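Local coordinates for glutamyl-tRNA synthetase, cytoplasmic (Saccharomyces cerevisiae, PDB 2HRA), which attaches glutamate to its cognate tRNA after activation by ATP, and through its N-terminal GST-fold domain joins a complex with Arc1p and methionyl-tRNA synthetase, at residues 122-130 with 163-171. Numbering follows the deposited sequence.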
# COMPACT_ATOMS: atom_id res chain seq x y z
N GLN A 122 -3.40 18.53 -2.34
CA GLN A 122 -3.48 18.15 -0.94
C GLN A 122 -2.11 18.21 -0.23
O GLN A 122 -2.02 18.62 0.93
CB GLN A 122 -4.07 16.75 -0.82
CG GLN A 122 -4.30 16.30 0.64
CD GLN A 122 -5.35 17.12 1.39
OE1 GLN A 122 -6.18 17.80 0.80
NE2 GLN A 122 -5.33 17.01 2.73
N LEU A 123 -1.05 17.84 -0.94
CA LEU A 123 0.27 17.78 -0.36
C LEU A 123 1.05 19.09 -0.50
O LEU A 123 2.24 19.16 -0.18
CB LEU A 123 1.06 16.64 -1.00
CG LEU A 123 0.58 15.26 -0.56
CD1 LEU A 123 1.21 14.22 -1.44
CD2 LEU A 123 0.93 15.02 0.95
N ASN A 124 0.38 20.13 -0.99
CA ASN A 124 1.08 21.38 -1.22
C ASN A 124 1.66 21.94 0.07
O ASN A 124 2.82 22.36 0.10
CB ASN A 124 0.20 22.41 -1.91
CG ASN A 124 0.99 23.63 -2.36
OD1 ASN A 124 1.88 23.53 -3.21
ND2 ASN A 124 0.65 24.79 -1.80
N LEU A 125 0.88 21.94 1.15
CA LEU A 125 1.33 22.59 2.36
C LEU A 125 1.61 21.59 3.51
O LEU A 125 1.81 22.00 4.64
CB LEU A 125 0.30 23.65 2.78
CG LEU A 125 0.37 24.99 2.05
CD1 LEU A 125 -0.78 25.88 2.48
CD2 LEU A 125 1.69 25.67 2.35
N ARG A 126 1.70 20.31 3.16
CA ARG A 126 1.69 19.18 4.08
C ARG A 126 2.81 18.19 3.73
O ARG A 126 3.04 17.95 2.55
CB ARG A 126 0.35 18.45 3.92
CG ARG A 126 -0.83 19.22 4.41
CD ARG A 126 -2.05 18.37 4.57
NE ARG A 126 -3.19 19.17 5.03
CZ ARG A 126 -4.00 19.87 4.22
NH1 ARG A 126 -3.83 19.89 2.91
NH2 ARG A 126 -4.99 20.58 4.74
N THR A 127 3.46 17.58 4.73
CA THR A 127 4.37 16.45 4.48
C THR A 127 3.58 15.17 4.16
O THR A 127 3.90 14.44 3.20
CB THR A 127 5.25 16.16 5.69
OG1 THR A 127 5.90 17.37 6.05
CG2 THR A 127 6.32 15.12 5.36
N PHE A 128 2.55 14.92 4.95
CA PHE A 128 1.70 13.75 4.79
C PHE A 128 0.28 14.19 4.50
O PHE A 128 -0.08 15.32 4.74
CB PHE A 128 1.78 12.89 6.04
CG PHE A 128 3.15 12.39 6.32
CD1 PHE A 128 3.80 12.72 7.49
CD2 PHE A 128 3.84 11.69 5.36
CE1 PHE A 128 5.09 12.29 7.72
CE2 PHE A 128 5.11 11.27 5.58
CZ PHE A 128 5.74 11.58 6.76
N ILE A 129 -0.53 13.28 3.98
CA ILE A 129 -1.83 13.63 3.40
C ILE A 129 -2.76 14.35 4.36
O ILE A 129 -3.41 15.33 3.99
CB ILE A 129 -2.53 12.38 2.77
CG1 ILE A 129 -1.81 12.04 1.45
CG2 ILE A 129 -4.02 12.69 2.54
CD1 ILE A 129 -2.09 10.62 0.86
N LEU A 130 -2.76 13.91 5.62
CA LEU A 130 -3.63 14.50 6.61
C LEU A 130 -2.93 15.50 7.50
O LEU A 130 -3.55 16.07 8.38
CB LEU A 130 -4.34 13.43 7.43
CG LEU A 130 -5.28 12.53 6.65
CD1 LEU A 130 -5.83 11.47 7.59
CD2 LEU A 130 -6.40 13.36 5.99
N ASN A 163 4.77 17.73 -5.49
CA ASN A 163 4.43 17.41 -4.11
C ASN A 163 4.24 15.91 -3.95
O ASN A 163 4.74 15.30 -3.01
CB ASN A 163 3.19 18.16 -3.70
CG ASN A 163 3.36 19.65 -3.87
OD1 ASN A 163 4.40 20.21 -3.51
ND2 ASN A 163 2.35 20.29 -4.40
N VAL A 164 3.58 15.29 -4.92
CA VAL A 164 3.44 13.83 -4.95
C VAL A 164 4.82 13.19 -5.06
O VAL A 164 5.16 12.25 -4.36
CB VAL A 164 2.54 13.36 -6.14
CG1 VAL A 164 2.56 11.81 -6.25
CG2 VAL A 164 1.09 13.86 -5.93
N SER A 165 5.63 13.71 -5.96
CA SER A 165 6.97 13.19 -6.16
C SER A 165 7.77 13.17 -4.85
O SER A 165 8.38 12.17 -4.49
CB SER A 165 7.70 14.04 -7.20
OG SER A 165 8.93 13.46 -7.52
N ARG A 166 7.76 14.29 -4.16
CA ARG A 166 8.56 14.45 -2.95
C ARG A 166 8.01 13.62 -1.80
O ARG A 166 8.76 12.96 -1.08
CB ARG A 166 8.63 15.93 -2.59
CG ARG A 166 9.51 16.71 -3.56
CD ARG A 166 9.50 18.19 -3.30
NE ARG A 166 10.40 18.90 -4.22
CZ ARG A 166 10.24 20.16 -4.63
NH1 ARG A 166 9.22 20.88 -4.20
NH2 ARG A 166 11.11 20.70 -5.47
N TRP A 167 6.69 13.58 -1.67
CA TRP A 167 6.03 12.70 -0.70
C TRP A 167 6.32 11.21 -0.97
O TRP A 167 6.52 10.46 -0.02
CB TRP A 167 4.54 12.99 -0.69
CG TRP A 167 3.63 11.97 -0.11
CD1 TRP A 167 3.19 11.91 1.17
CD2 TRP A 167 2.97 10.91 -0.82
NE1 TRP A 167 2.30 10.87 1.31
CE2 TRP A 167 2.16 10.23 0.11
CE3 TRP A 167 2.96 10.49 -2.15
CZ2 TRP A 167 1.38 9.12 -0.24
CZ3 TRP A 167 2.17 9.37 -2.51
CH2 TRP A 167 1.41 8.71 -1.56
N TYR A 168 6.29 10.79 -2.23
CA TYR A 168 6.53 9.40 -2.62
C TYR A 168 7.99 9.01 -2.31
O TYR A 168 8.26 7.96 -1.71
CB TYR A 168 6.17 9.16 -4.09
CG TYR A 168 6.27 7.69 -4.52
CD1 TYR A 168 5.16 6.88 -4.54
CD2 TYR A 168 7.50 7.13 -4.88
CE1 TYR A 168 5.26 5.53 -4.89
CE2 TYR A 168 7.61 5.79 -5.23
CZ TYR A 168 6.47 5.00 -5.23
OH TYR A 168 6.54 3.66 -5.57
N THR A 169 8.93 9.87 -2.68
CA THR A 169 10.35 9.67 -2.36
C THR A 169 10.63 9.65 -0.85
O THR A 169 11.42 8.82 -0.38
CB THR A 169 11.17 10.75 -3.03
OG1 THR A 169 10.89 10.68 -4.43
CG2 THR A 169 12.67 10.57 -2.79
N LEU A 170 9.97 10.53 -0.11
CA LEU A 170 10.13 10.54 1.34
C LEU A 170 9.79 9.16 1.87
O LEU A 170 10.63 8.49 2.51
CB LEU A 170 9.22 11.58 1.99
CG LEU A 170 9.33 11.65 3.52
CD1 LEU A 170 10.77 11.94 3.99
CD2 LEU A 170 8.34 12.69 3.99
N LEU A 171 8.57 8.71 1.59
CA LEU A 171 8.09 7.42 2.06
C LEU A 171 8.92 6.24 1.52
O LEU A 171 9.18 5.29 2.25
CB LEU A 171 6.59 7.24 1.76
CG LEU A 171 5.69 8.12 2.64
CD1 LEU A 171 4.26 8.12 2.13
CD2 LEU A 171 5.74 7.69 4.12
O HOH W 1 5.02 16.95 -0.12
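Trp167, on helix 162-172 of the helical part of this GST-like domain, packs its indole against Leu123 and the loop that follows helix 109-122. Its CB meets Leu123 CD1 at 3.6 Å. With CG anti to the backbone N (chi1 162°), the ring lies with one face against the same methyl, a CH-pi contact with 3.9 Å from CD1 of Leu123 to the centroid of the five-membered ring. On the opposite face sits Leu171 CD1. At the ring edge, Trp167 CD1 abuts Thr127 O at 3.3 Å, near the indole plane. NE1 donates a hydrogen bond to Asp139 OD2 of helix 137-148, and the same oxygen accepts the backbone N-H of Ile129. Farther out on the six-membered ring, CZ2 meets Ile129 CD1 obliquely at 3.9 Å. Replacing the indole with an alanine side chain is likely to cost Asp139 OD2 one of these N-H donors and to open a gap between the methyls of Leu123 and Leu171. Residues 124-130 and all of 163-171 fall in the regions that interact with Arc1p, so Thr127 and Ile129 of one region pack on Trp167 of the other. Asn163 ND2 bonds to Asp120 O and makes only a weak, bent bond to Asn124 OD1 (3.5 Å, 140°). Thr127 CG2 presses tightly on Leu170 CD2 at 3.4 Å.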